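Local atomic coordinates of ribonucleoside-diphosphate reductase, alpha chain (Actinobacillus ureae ATCC 25976, PDB entry 6DQX), a protein that probably reduces ribonucleoside diphosphates to deoxyribonucleotides as the catalytic alpha subunit of a class Id ribonucleotide reductase, with thioredoxin as the likely source of electrons. Residues A[278-281]-A[287-290]; A[99-104]-A[328-333]; A[356-361]-A[492-497]; A[221-226]-A[542-547]; A[198-203]-A[237-242]. All coordinates share one frame; numbering follows the deposited sequence.

Contact 1 (A[278-281]-A[287-290]); sequences IMLP and SFVC
Phe288 and Leu280 meet at their first side-chain carbons, with CB of Leu280 3.6 Å from CB of Phe288, where a loop doubles back on the start of strand 288-296 in the ribonucleotide reductase barrel. The case illustrates how an irregular segment can be fitted to a strand mainly by apolar side-chain contact, with no hydrogen bonds between the two segments. Phe288 is the main bump. Its CG lies between the backbone N and the carbonyl carbon (chi1 67°), a torsion that swings the ring obliquely across the loop side chains, into the hollow between Ile278 and the carbonyls of Leu280 and Pro281. CG2 of Ile278 closes one end of this hollow, 3.7 Å from CE1 of Phe288. At the other end Leu280 O comes within 3.4 Å of Phe288 CD2, and Pro281 O lies at the ring edge, near its plane. The second bump belongs to the loop: CD1 of Leu280 rests against the strand, 3.9 Å from Val289 O, and also touches CB of Phe288 and CB of Cys290. Phe339 of helix 334-343 touches both Leu280 and Phe288, while Ser287 and Val289 face strand 105-109. Beyond Leu280, CB of Cys290 is also reached by Ile278, whose CD1 stops 4.1 Å from it.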
# COMPACT_ATOMS: atom_id res chain seq x y z
N ILE A 278 -21.09 2.71 13.99
CA ILE A 278 -20.55 4.06 14.17
C ILE A 278 -21.16 5.02 13.16
O ILE A 278 -21.41 4.66 12.02
CB ILE A 278 -19.00 4.04 14.07
CG1 ILE A 278 -18.43 3.15 15.19
CG2 ILE A 278 -18.41 5.45 14.12
CD1 ILE A 278 -18.61 3.70 16.60
N MET A 279 -21.40 6.26 13.60
CA MET A 279 -22.01 7.32 12.76
C MET A 279 -21.31 8.62 13.06
O MET A 279 -21.83 9.49 13.77
CB MET A 279 -23.53 7.43 13.04
CG MET A 279 -24.28 6.13 12.82
SD MET A 279 -24.51 5.85 11.08
CE MET A 279 -24.65 4.07 10.96
N LEU A 280 -20.10 8.77 12.49
CA LEU A 280 -19.26 9.93 12.78
C LEU A 280 -18.70 10.49 11.47
O LEU A 280 -18.59 9.75 10.48
CB LEU A 280 -18.10 9.56 13.70
CG LEU A 280 -18.49 9.04 15.08
CD1 LEU A 280 -17.26 8.50 15.80
CD2 LEU A 280 -19.14 10.16 15.89
N PRO A 281 -18.40 11.79 11.44
CA PRO A 281 -17.95 12.44 10.22
C PRO A 281 -16.46 12.24 10.00
O PRO A 281 -15.67 12.33 10.96
CB PRO A 281 -18.25 13.92 10.48
CG PRO A 281 -18.15 14.08 11.96
CD PRO A 281 -18.72 12.78 12.49
N SER A 287 -10.03 11.71 10.61
CA SER A 287 -10.46 10.30 10.50
C SER A 287 -11.17 9.99 11.84
O SER A 287 -10.60 10.21 12.91
CB SER A 287 -9.28 9.39 10.30
OG SER A 287 -8.71 9.67 9.04
N PHE A 288 -12.40 9.51 11.78
CA PHE A 288 -13.12 9.23 13.04
C PHE A 288 -12.50 8.09 13.80
O PHE A 288 -12.01 7.11 13.20
CB PHE A 288 -14.63 9.09 12.84
CG PHE A 288 -15.08 7.87 12.05
CD1 PHE A 288 -15.02 6.60 12.59
CD2 PHE A 288 -15.65 8.03 10.80
CE1 PHE A 288 -15.50 5.49 11.85
CE2 PHE A 288 -16.12 6.94 10.07
CZ PHE A 288 -16.04 5.69 10.60
N VAL A 289 -12.47 8.24 15.12
CA VAL A 289 -12.16 7.18 16.05
C VAL A 289 -13.16 7.23 17.20
O VAL A 289 -13.75 8.28 17.48
CB VAL A 289 -10.72 7.24 16.59
CG1 VAL A 289 -9.72 7.03 15.46
CG2 VAL A 289 -10.43 8.58 17.26
N CYS A 290 -13.29 6.11 17.90
CA CYS A 290 -14.25 6.02 19.01
C CYS A 290 -13.81 4.87 19.91
O CYS A 290 -13.09 3.98 19.49
CB CYS A 290 -15.65 5.77 18.45
SG CYS A 290 -17.00 6.08 19.59

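Contact 2 (A[99-104]-A[328-333]); sequences RGLPIS and KDMPFL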
# COMPACT_ATOMS: atom_id res chain seq x y z
N ARG A 99 1.81 -0.46 25.10
CA ARG A 99 1.46 -1.05 23.81
C ARG A 99 0.12 -0.56 23.26
O ARG A 99 -0.77 -0.15 24.03
CB ARG A 99 1.47 -2.58 23.90
CG ARG A 99 0.40 -3.23 24.78
CD ARG A 99 0.39 -4.74 24.58
NE ARG A 99 -0.71 -5.39 25.28
CZ ARG A 99 -0.93 -6.71 25.29
NH1 ARG A 99 -0.12 -7.55 24.63
NH2 ARG A 99 -1.97 -7.22 25.96
N GLY A 100 -0.00 -0.60 21.94
CA GLY A 100 -1.29 -0.46 21.25
C GLY A 100 -2.05 0.83 21.50
O GLY A 100 -1.49 1.87 21.90
N LEU A 101 -3.34 0.76 21.20
CA LEU A 101 -4.27 1.87 21.37
C LEU A 101 -5.58 1.30 21.91
O LEU A 101 -5.92 0.15 21.63
CB LEU A 101 -4.52 2.61 20.06
CG LEU A 101 -3.33 3.36 19.45
CD1 LEU A 101 -3.64 3.82 18.04
CD2 LEU A 101 -2.93 4.55 20.32
N PRO A 102 -6.34 2.12 22.65
CA PRO A 102 -7.60 1.64 23.26
C PRO A 102 -8.87 1.92 22.43
O PRO A 102 -9.98 1.73 22.95
CB PRO A 102 -7.60 2.40 24.59
CG PRO A 102 -7.09 3.74 24.18
CD PRO A 102 -5.97 3.44 23.19
N ILE A 103 -8.73 2.33 21.16
CA ILE A 103 -9.87 2.66 20.28
C ILE A 103 -10.39 1.40 19.57
O ILE A 103 -9.64 0.45 19.38
CB ILE A 103 -9.57 3.78 19.26
CG1 ILE A 103 -8.28 3.51 18.47
CG2 ILE A 103 -9.45 5.14 19.98
CD1 ILE A 103 -8.16 4.23 17.15
N SER A 104 -11.67 1.42 19.19
CA SER A 104 -12.36 0.27 18.54
C SER A 104 -12.84 0.53 17.09
O SER A 104 -13.47 -0.33 16.48
CB SER A 104 -13.57 -0.17 19.41
OG SER A 104 -13.10 -0.87 20.57
N LYS A 328 -0.46 11.48 19.73
CA LYS A 328 0.05 12.82 19.40
C LYS A 328 1.37 12.80 18.63
O LYS A 328 1.65 13.72 17.88
CB LYS A 328 0.23 13.68 20.66
CG LYS A 328 1.45 13.33 21.49
CD LYS A 328 1.51 14.14 22.78
CE LYS A 328 2.73 13.69 23.58
NZ LYS A 328 2.80 14.30 24.94
N ASP A 329 2.16 11.75 18.82
CA ASP A 329 3.46 11.62 18.17
C ASP A 329 3.55 10.32 17.39
O ASP A 329 4.65 9.82 17.12
CB ASP A 329 4.58 11.70 19.23
CG ASP A 329 4.36 10.75 20.40
OD1 ASP A 329 3.39 9.95 20.40
OD2 ASP A 329 5.16 10.81 21.36
N MET A 330 2.40 9.76 17.00
CA MET A 330 2.39 8.49 16.29
C MET A 330 2.36 8.76 14.81
O MET A 330 1.44 9.44 14.29
CB MET A 330 1.26 7.55 16.71
CG MET A 330 1.65 6.76 17.94
SD MET A 330 0.33 5.78 18.69
CE MET A 330 0.22 4.48 17.48
N PRO A 331 3.39 8.25 14.10
CA PRO A 331 3.42 8.51 12.67
C PRO A 331 2.14 8.02 12.01
O PRO A 331 1.72 6.89 12.33
CB PRO A 331 4.62 7.69 12.18
CG PRO A 331 4.96 6.72 13.26
CD PRO A 331 4.39 7.25 14.54
N PHE A 332 1.57 8.91 11.17
CA PHE A 332 0.47 8.67 10.21
C PHE A 332 -0.95 8.76 10.81
O PHE A 332 -1.92 8.73 10.06
CB PHE A 332 0.62 7.34 9.47
CG PHE A 332 1.84 7.27 8.60
CD1 PHE A 332 2.00 8.18 7.56
CD2 PHE A 332 2.81 6.29 8.79
CE1 PHE A 332 3.12 8.12 6.73
CE2 PHE A 332 3.92 6.23 7.95
CZ PHE A 332 4.07 7.14 6.93
N LEU A 333 -1.04 8.93 12.12
CA LEU A 333 -2.33 9.01 12.81
C LEU A 333 -2.79 10.46 13.11
O LEU A 333 -3.72 10.68 13.92
CB LEU A 333 -2.24 8.20 14.09
CG LEU A 333 -1.87 6.71 13.92
CD1 LEU A 333 -2.14 5.99 15.23
CD2 LEU A 333 -2.60 6.03 12.77
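Leu101 divides its two methyl groups between two partners, an example of a small apolar contact built from side-chain ends while the backbones stay well apart. CD2 of Leu101 meets the sulfur of Met330, SD, at 3.8 Å, and CD1 of Leu101 meets CD1 of Leu333 at 3.9 Å. In both pairs the side chains reach toward each other, tip to tip. Met330 is bent at its last torsion (chi3 73°), which folds the terminal methyl back so that CE comes within 4.0 Å of Leu101 CD1; the thioether thus lies against both branches of the leucine. The shape of the second segment explains why Met330 and Leu333 converge: they are the first and last residues of a type II beta turn, closed by a weak bond from Leu333 N to Met330 O of 3.3 Å, and Leu333 is the N-cap residue of helix 334-343. Ile130 of helix 114-130 packs on both Leu101 and Met330 and extends the apolar cluster. Between these two corners of the turn, Pro331 and Phe332 belong to the subunit interface, Pro331 packing on His115 and Phe332 on Val119 of the second subunit. The solvent side lies at the start of 328-333, where Lys328 and Asp329 are exposed and Lys328 pairs with Glu325.

Contact 3 (A[356-361]-A[492-497]); sequences YLQANN and EVFKTF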
# COMPACT_ATOMS: atom_id res chain seq x y z
N TYR A 356 -31.92 -10.21 29.63
CA TYR A 356 -32.85 -9.47 30.46
C TYR A 356 -34.30 -9.91 30.21
O TYR A 356 -35.06 -10.13 31.16
CB TYR A 356 -32.70 -7.96 30.24
CG TYR A 356 -33.70 -7.15 31.00
CD1 TYR A 356 -33.52 -6.91 32.36
CD2 TYR A 356 -34.83 -6.65 30.39
CE1 TYR A 356 -34.45 -6.19 33.09
CE2 TYR A 356 -35.77 -5.91 31.11
CZ TYR A 356 -35.57 -5.69 32.46
OH TYR A 356 -36.48 -4.96 33.20
N LEU A 357 -34.68 -10.03 28.94
CA LEU A 357 -36.06 -10.43 28.61
C LEU A 357 -36.37 -11.81 29.15
O LEU A 357 -37.43 -12.01 29.76
CB LEU A 357 -36.34 -10.37 27.12
CG LEU A 357 -36.27 -8.96 26.53
CD1 LEU A 357 -36.51 -9.04 25.06
CD2 LEU A 357 -37.26 -8.00 27.19
N GLN A 358 -35.43 -12.73 28.97
CA GLN A 358 -35.64 -14.10 29.48
C GLN A 358 -35.67 -14.20 30.99
O GLN A 358 -36.47 -14.98 31.54
CB GLN A 358 -34.64 -15.09 28.86
CG GLN A 358 -34.97 -15.36 27.40
CD GLN A 358 -33.99 -16.33 26.76
OE1 GLN A 358 -32.92 -16.56 27.29
NE2 GLN A 358 -34.36 -16.90 25.62
N ALA A 359 -34.87 -13.38 31.67
CA ALA A 359 -34.89 -13.35 33.13
C ALA A 359 -36.25 -12.89 33.66
O ALA A 359 -36.60 -13.20 34.80
CB ALA A 359 -33.81 -12.44 33.69
N ASN A 360 -36.96 -12.11 32.85
CA ASN A 360 -38.31 -11.61 33.19
C ASN A 360 -39.45 -12.34 32.52
O ASN A 360 -40.60 -11.89 32.59
CB ASN A 360 -38.36 -10.11 32.88
CG ASN A 360 -37.56 -9.31 33.87
OD1 ASN A 360 -38.08 -8.96 34.93
ND2 ASN A 360 -36.28 -9.06 33.57
N ASN A 361 -39.16 -13.49 31.93
CA ASN A 361 -40.13 -14.30 31.23
C ASN A 361 -40.90 -13.54 30.15
O ASN A 361 -42.11 -13.67 29.99
CB ASN A 361 -41.09 -14.95 32.24
CG ASN A 361 -41.79 -16.15 31.67
OD1 ASN A 361 -41.17 -16.96 30.98
ND2 ASN A 361 -43.09 -16.27 31.94
N GLU A 492 -42.48 -19.76 23.46
CA GLU A 492 -42.31 -18.40 22.93
C GLU A 492 -41.09 -17.70 23.54
O GLU A 492 -40.31 -17.08 22.82
CB GLU A 492 -43.57 -17.53 23.13
CG GLU A 492 -44.58 -17.57 21.99
CD GLU A 492 -44.16 -16.74 20.77
OE1 GLU A 492 -43.27 -15.86 20.86
OE2 GLU A 492 -44.76 -16.97 19.70
N VAL A 493 -40.93 -17.84 24.85
CA VAL A 493 -39.83 -17.17 25.56
C VAL A 493 -38.46 -17.69 25.10
O VAL A 493 -37.50 -16.91 25.07
CB VAL A 493 -40.00 -17.27 27.10
CG1 VAL A 493 -38.76 -16.76 27.83
CG2 VAL A 493 -41.22 -16.47 27.55
N PHE A 494 -38.39 -18.96 24.70
CA PHE A 494 -37.13 -19.60 24.30
C PHE A 494 -36.99 -19.89 22.80
O PHE A 494 -36.16 -20.71 22.40
CB PHE A 494 -36.89 -20.85 25.17
CG PHE A 494 -36.75 -20.51 26.61
CD1 PHE A 494 -35.61 -19.89 27.07
CD2 PHE A 494 -37.79 -20.74 27.52
CE1 PHE A 494 -35.46 -19.53 28.39
CE2 PHE A 494 -37.65 -20.39 28.85
CZ PHE A 494 -36.49 -19.77 29.29
N LYS A 495 -37.75 -19.19 21.95
CA LYS A 495 -37.49 -19.21 20.52
C LYS A 495 -36.03 -18.80 20.25
O LYS A 495 -35.48 -17.91 20.93
CB LYS A 495 -38.41 -18.27 19.75
CG LYS A 495 -39.81 -18.77 19.50
CD LYS A 495 -40.54 -17.73 18.65
CE LYS A 495 -42.03 -17.95 18.63
NZ LYS A 495 -42.43 -18.96 17.63
N THR A 496 -35.43 -19.45 19.27
CA THR A 496 -34.07 -19.14 18.78
C THR A 496 -34.10 -17.93 17.85
O THR A 496 -35.16 -17.56 17.36
CB THR A 496 -33.51 -20.32 17.97
OG1 THR A 496 -34.37 -20.58 16.86
CG2 THR A 496 -33.43 -21.56 18.82
N PHE A 497 -32.94 -17.35 17.55
CA PHE A 497 -32.82 -16.23 16.59
C PHE A 497 -33.54 -16.58 15.28
O PHE A 497 -34.34 -15.80 14.75
CB PHE A 497 -31.33 -15.94 16.33
CG PHE A 497 -31.01 -14.62 15.65
CD1 PHE A 497 -31.98 -13.73 15.16
CD2 PHE A 497 -29.67 -14.27 15.48
CE1 PHE A 497 -31.61 -12.53 14.56
CE2 PHE A 497 -29.30 -13.08 14.86
CZ PHE A 497 -30.27 -12.20 14.39
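Gln358 donates its amide nitrogen to Val493 and accepts at its amide oxygen from Asn452, an unusual division of one side chain in this meeting between two helix C-termini. Helix 353-359 ends in a Schellman motif with Asn361, at positive phi, as its C-prime residue, and helix 488-493 stops alongside. From an extended chain, NE2 of Gln358 reaches Val493 O at 3.2 Å. The N-H...O angle is 153°, and the donor lies tilted from the carbonyl plane. This bond takes up a carbonyl in the last turn of the second helix, so each end of the buried amide has a hydrogen-bond partner and its rotation is probably fixed. The same amide crosses Phe494 obliquely, its plane 52° from that of the ring, with NE2 of Gln358 3.6 Å from Phe494 CD1. The ring also packs on Leu455 and Leu458 of helix 453-461. Such a terminus-to-terminus junction shows how one polar side chain can tie together two helices that end near each other. Val493 packs along the aliphatic part of Gln358, sliding past it in the opposite direction, with CG1 of Val493 4.1 Å from Gln358 CG. On the exposed side Asn361 crosses Val493 at about a right angle. Its CG is anti to the backbone N (chi1 -160°), which carries OD1 of Asn361 to 3.5 Å from Val493 CG2.

Contact 4 (A[221-226]-A[542-547]); sequences SMKAGD and AEELGL
Lys223 and Glu544 form a salt bridge at the surface, NZ of Lys223 lying 3.2 Å from OE2 of Glu544. As a hydrogen bond it is weak, and it is a single link between the ends of two side chains that cross at an angle. It exemplifies an ammonium group shared among several acceptors at a protein surface. Lys223 NZ also forms a salt bridge with Glu220, one helical turn back in its own helix, and donates to a water 3.2 Å away. That water in turn donates to Glu543 OE2 at 2.6 Å, so the second carboxylate is reached indirectly; the direct separation of Lys223 NZ and Glu543 OE2 is 4.7 Å. The other oxygen of Glu543, OE1, is hydrogen-bonded to His216. A bend at chi3 (-71°) sets the lysine's end among these acidic groups, whose combined charge would probably favour its protonated form. Both helices finish just beyond the contact in Schellman motifs, with Gly225 and Gly546 supplying the positive phi. The bridge therefore joins the C-terminal ends of helices 216-223 and 532-544, while Lys223 also touches Leu540 of the latter helix and the buried Met222 packs on Leu540 and on Trp233 of helix 227-243.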
# COMPACT_ATOMS: atom_id res chain seq x y z
N SER A 221 -36.94 6.20 -6.20
CA SER A 221 -36.88 6.02 -7.65
C SER A 221 -36.99 4.54 -8.02
O SER A 221 -37.73 4.20 -8.93
CB SER A 221 -35.60 6.65 -8.23
OG SER A 221 -35.51 6.48 -9.63
N MET A 222 -36.26 3.69 -7.30
CA MET A 222 -36.32 2.22 -7.46
C MET A 222 -37.73 1.66 -7.21
O MET A 222 -38.25 0.84 -8.00
CB MET A 222 -35.33 1.56 -6.49
CG MET A 222 -35.07 0.09 -6.71
SD MET A 222 -36.26 -1.08 -6.04
CE MET A 222 -36.04 -0.87 -4.26
N LYS A 223 -38.34 2.08 -6.10
CA LYS A 223 -39.70 1.63 -5.74
C LYS A 223 -40.76 2.10 -6.74
O LYS A 223 -41.68 1.34 -7.07
CB LYS A 223 -40.06 2.06 -4.32
CG LYS A 223 -39.27 1.30 -3.25
CD LYS A 223 -39.73 1.61 -1.83
CE LYS A 223 -39.35 3.00 -1.37
NZ LYS A 223 -40.03 3.33 -0.08
N ALA A 224 -40.61 3.33 -7.24
CA ALA A 224 -41.49 3.87 -8.29
C ALA A 224 -41.32 3.22 -9.69
O ALA A 224 -42.04 3.60 -10.62
CB ALA A 224 -41.33 5.38 -8.38
N GLY A 225 -40.36 2.31 -9.86
CA GLY A 225 -40.28 1.43 -11.03
C GLY A 225 -39.07 1.53 -11.94
O GLY A 225 -39.02 0.83 -12.95
N ASP A 226 -38.08 2.38 -11.61
CA ASP A 226 -36.90 2.54 -12.47
C ASP A 226 -36.23 1.18 -12.72
O ASP A 226 -35.81 0.53 -11.76
CB ASP A 226 -35.89 3.50 -11.84
CG ASP A 226 -34.72 3.80 -12.75
OD1 ASP A 226 -33.92 2.88 -13.05
OD2 ASP A 226 -34.59 4.97 -13.15
N ALA A 542 -36.75 -1.34 6.75
CA ALA A 542 -35.63 -0.87 7.57
C ALA A 542 -35.31 0.59 7.28
O ALA A 542 -35.23 1.40 8.21
CB ALA A 542 -34.39 -1.73 7.37
N GLU A 543 -35.16 0.93 5.99
CA GLU A 543 -34.92 2.31 5.61
C GLU A 543 -36.10 3.21 5.96
O GLU A 543 -35.90 4.33 6.46
CB GLU A 543 -34.62 2.46 4.10
CG GLU A 543 -34.26 3.90 3.71
CD GLU A 543 -35.42 4.75 3.20
OE1 GLU A 543 -35.24 5.98 3.06
OE2 GLU A 543 -36.52 4.22 2.94
N GLU A 544 -37.31 2.76 5.67
CA GLU A 544 -38.51 3.57 5.97
C GLU A 544 -38.64 3.90 7.46
O GLU A 544 -39.03 5.00 7.82
CB GLU A 544 -39.80 2.88 5.51
CG GLU A 544 -40.07 3.04 4.03
CD GLU A 544 -41.16 2.10 3.53
OE1 GLU A 544 -42.13 1.87 4.30
OE2 GLU A 544 -41.02 1.58 2.39
N LEU A 545 -38.30 2.94 8.31
CA LEU A 545 -38.39 3.13 9.76
C LEU A 545 -37.24 3.94 10.38
O LEU A 545 -37.29 4.24 11.56
CB LEU A 545 -38.55 1.80 10.45
CG LEU A 545 -39.88 1.08 10.18
CD1 LEU A 545 -39.96 -0.22 10.95
CD2 LEU A 545 -41.08 1.97 10.52
N GLY A 546 -36.22 4.30 9.59
CA GLY A 546 -35.15 5.18 10.03
C GLY A 546 -33.86 4.50 10.46
O GLY A 546 -33.00 5.18 11.03
N LEU A 547 -33.72 3.19 10.23
CA LEU A 547 -32.46 2.48 10.57
C LEU A 547 -31.34 3.10 9.75
O LEU A 547 -31.54 3.47 8.59
CB LEU A 547 -32.51 0.97 10.29
CG LEU A 547 -32.99 0.11 11.45
CD1 LEU A 547 -34.40 0.48 11.78
CD2 LEU A 547 -32.87 -1.37 11.15
O HOH W 1 -37.63 2.25 1.73

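Contact 5 (A[198-203]-A[237-242]); sequences IHTEGN and LQRKTE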
# COMPACT_ATOMS: atom_id res chain seq x y z
N ILE A 198 -17.17 -8.13 -5.41
CA ILE A 198 -16.25 -8.41 -4.33
C ILE A 198 -16.59 -9.78 -3.70
O ILE A 198 -17.75 -10.08 -3.54
CB ILE A 198 -16.29 -7.27 -3.27
CG1 ILE A 198 -15.48 -6.08 -3.78
CG2 ILE A 198 -15.76 -7.75 -1.93
CD1 ILE A 198 -15.49 -4.83 -2.91
N HIS A 199 -15.57 -10.57 -3.38
CA HIS A 199 -15.69 -11.94 -2.81
C HIS A 199 -16.09 -13.08 -3.81
O HIS A 199 -15.99 -14.26 -3.45
CB HIS A 199 -16.60 -11.98 -1.56
CG HIS A 199 -16.04 -11.24 -0.38
ND1 HIS A 199 -16.58 -11.36 0.88
CD2 HIS A 199 -14.98 -10.40 -0.26
CE1 HIS A 199 -15.90 -10.60 1.72
NE2 HIS A 199 -14.93 -10.00 1.05
N THR A 200 -16.51 -12.75 -5.04
CA THR A 200 -16.82 -13.80 -6.05
C THR A 200 -15.56 -14.51 -6.52
O THR A 200 -14.45 -13.99 -6.38
CB THR A 200 -17.51 -13.23 -7.31
OG1 THR A 200 -16.64 -12.31 -7.99
CG2 THR A 200 -18.81 -12.55 -6.95
N GLU A 201 -15.75 -15.69 -7.12
CA GLU A 201 -14.65 -16.56 -7.51
C GLU A 201 -13.61 -15.83 -8.37
O GLU A 201 -13.96 -15.22 -9.35
CB GLU A 201 -15.19 -17.77 -8.29
CG GLU A 201 -14.21 -18.90 -8.44
CD GLU A 201 -14.63 -19.93 -9.49
OE1 GLU A 201 -15.81 -19.92 -9.93
OE2 GLU A 201 -13.76 -20.73 -9.87
N GLY A 202 -12.34 -15.86 -7.97
CA GLY A 202 -11.28 -15.19 -8.72
C GLY A 202 -11.18 -13.65 -8.62
O GLY A 202 -10.18 -13.07 -9.06
N ASN A 203 -12.20 -12.99 -8.05
CA ASN A 203 -12.22 -11.52 -7.95
C ASN A 203 -10.99 -11.10 -7.17
O ASN A 203 -10.58 -11.81 -6.25
CB ASN A 203 -13.54 -11.03 -7.31
CG ASN A 203 -13.66 -9.51 -7.24
OD1 ASN A 203 -13.17 -8.88 -6.29
ND2 ASN A 203 -14.34 -8.91 -8.23
N LEU A 237 -29.19 -7.50 -3.28
CA LEU A 237 -29.90 -8.49 -2.43
C LEU A 237 -29.43 -9.92 -2.69
O LEU A 237 -29.30 -10.71 -1.75
CB LEU A 237 -31.43 -8.42 -2.62
CG LEU A 237 -32.20 -7.13 -2.34
CD1 LEU A 237 -33.69 -7.41 -2.47
CD2 LEU A 237 -31.88 -6.54 -0.99
N GLN A 238 -29.18 -10.26 -3.96
CA GLN A 238 -28.62 -11.58 -4.32
C GLN A 238 -27.25 -11.79 -3.68
O GLN A 238 -26.98 -12.83 -3.10
CB GLN A 238 -28.51 -11.74 -5.85
CG GLN A 238 -28.19 -13.16 -6.33
CD GLN A 238 -27.76 -13.22 -7.81
OE1 GLN A 238 -27.68 -12.20 -8.50
NE2 GLN A 238 -27.49 -14.44 -8.29
N ARG A 239 -26.39 -10.77 -3.77
CA ARG A 239 -25.07 -10.82 -3.14
C ARG A 239 -25.13 -11.01 -1.61
O ARG A 239 -24.36 -11.76 -1.02
CB ARG A 239 -24.28 -9.55 -3.49
CG ARG A 239 -23.97 -9.34 -4.98
CD ARG A 239 -23.20 -10.51 -5.59
NE ARG A 239 -22.03 -10.85 -4.77
CZ ARG A 239 -21.48 -12.06 -4.64
NH1 ARG A 239 -20.40 -12.20 -3.85
NH2 ARG A 239 -21.98 -13.13 -5.26
N LYS A 240 -26.09 -10.35 -0.98
CA LYS A 240 -26.25 -10.40 0.48
C LYS A 240 -26.77 -11.76 0.98
O LYS A 240 -26.38 -12.24 2.05
CB LYS A 240 -27.17 -9.27 0.91
CG LYS A 240 -26.97 -8.86 2.34
CD LYS A 240 -27.53 -7.46 2.61
CE LYS A 240 -27.37 -7.13 4.07
NZ LYS A 240 -25.99 -7.28 4.56
N THR A 241 -27.66 -12.38 0.20
CA THR A 241 -28.09 -13.74 0.50
C THR A 241 -26.91 -14.71 0.38
O THR A 241 -26.67 -15.52 1.28
CB THR A 241 -29.29 -14.15 -0.39
OG1 THR A 241 -30.37 -13.24 -0.13
CG2 THR A 241 -29.76 -15.57 -0.09
N GLU A 242 -26.16 -14.59 -0.70
CA GLU A 242 -25.00 -15.47 -0.96
C GLU A 242 -23.84 -15.31 0.01
O GLU A 242 -23.23 -16.30 0.39
CB GLU A 242 -24.52 -15.27 -2.40
CG GLU A 242 -25.56 -15.75 -3.41
CD GLU A 242 -25.23 -15.42 -4.86
OE1 GLU A 242 -24.60 -14.36 -5.14
OE2 GLU A 242 -25.66 -16.22 -5.72
O HOH W 2 -20.26 -9.15 -3.05
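Arg239 reaches from helix 227-243 to the loop that precedes strand 209-213, touching Ile198 and Thr200, the latter opening a type II beta turn that runs to Asn203. Here one arginine links helix to loop by combining polar, water-mediated and apolar contacts. The direct polar link is slight: NH1 of Arg239 donates to Ile198 O at 3.4 Å, with an N-H...O angle of 134°, and the bond is weak. A water makes a second, bridging link between the same residues. It donates to Ile198 O at 2.7 Å and accepts from Arg239 NE at 3.0 Å, sitting at the edge of the guanidinium, in its plane. The guanidinium charge has a partner within its own helix, where NH2 of Arg239 forms a salt bridge of 2.9 Å with Glu242 OE1. Anchored by this carboxylate on one side and the water on another, the flat group is probably limited in its rotation. Bends at chi2 (-57°) and chi3 (-50°) curl the arginine chain so that its end lies across the threonine. The apolar part belongs to Thr200, whose hydroxyl is bonded to Asp197 O, leaving the methyl to meet the arginine. CG2 of Thr200 lies over one face of the guanidinium, offset toward the rim, and 3.6 Å from Arg239 CZ.

In the fold
Contacts 1 and 2 adjoin: their centres are 15 Å apart, and Cys290 O lies 2.9 Å from Ser104 N, a probable hydrogen bond, where strand 288-296 meets the approach to strand 105-109. Ile103 also packs against Val289. Contact 3 lies on the opposite side of the chain's centre from both, about 34 Å from contact 1 and 41 Å from contact 2, between centres. Contacts 4 and 5 approach to about 7 Å at their nearest atoms, on the successive helices 216-223 and 227-243. All five lie away from His65, a known magnesium ligand of this protein. Separately, the side chain of Pro281 in contact 1 is about 11 Å from a bound magnesium ion.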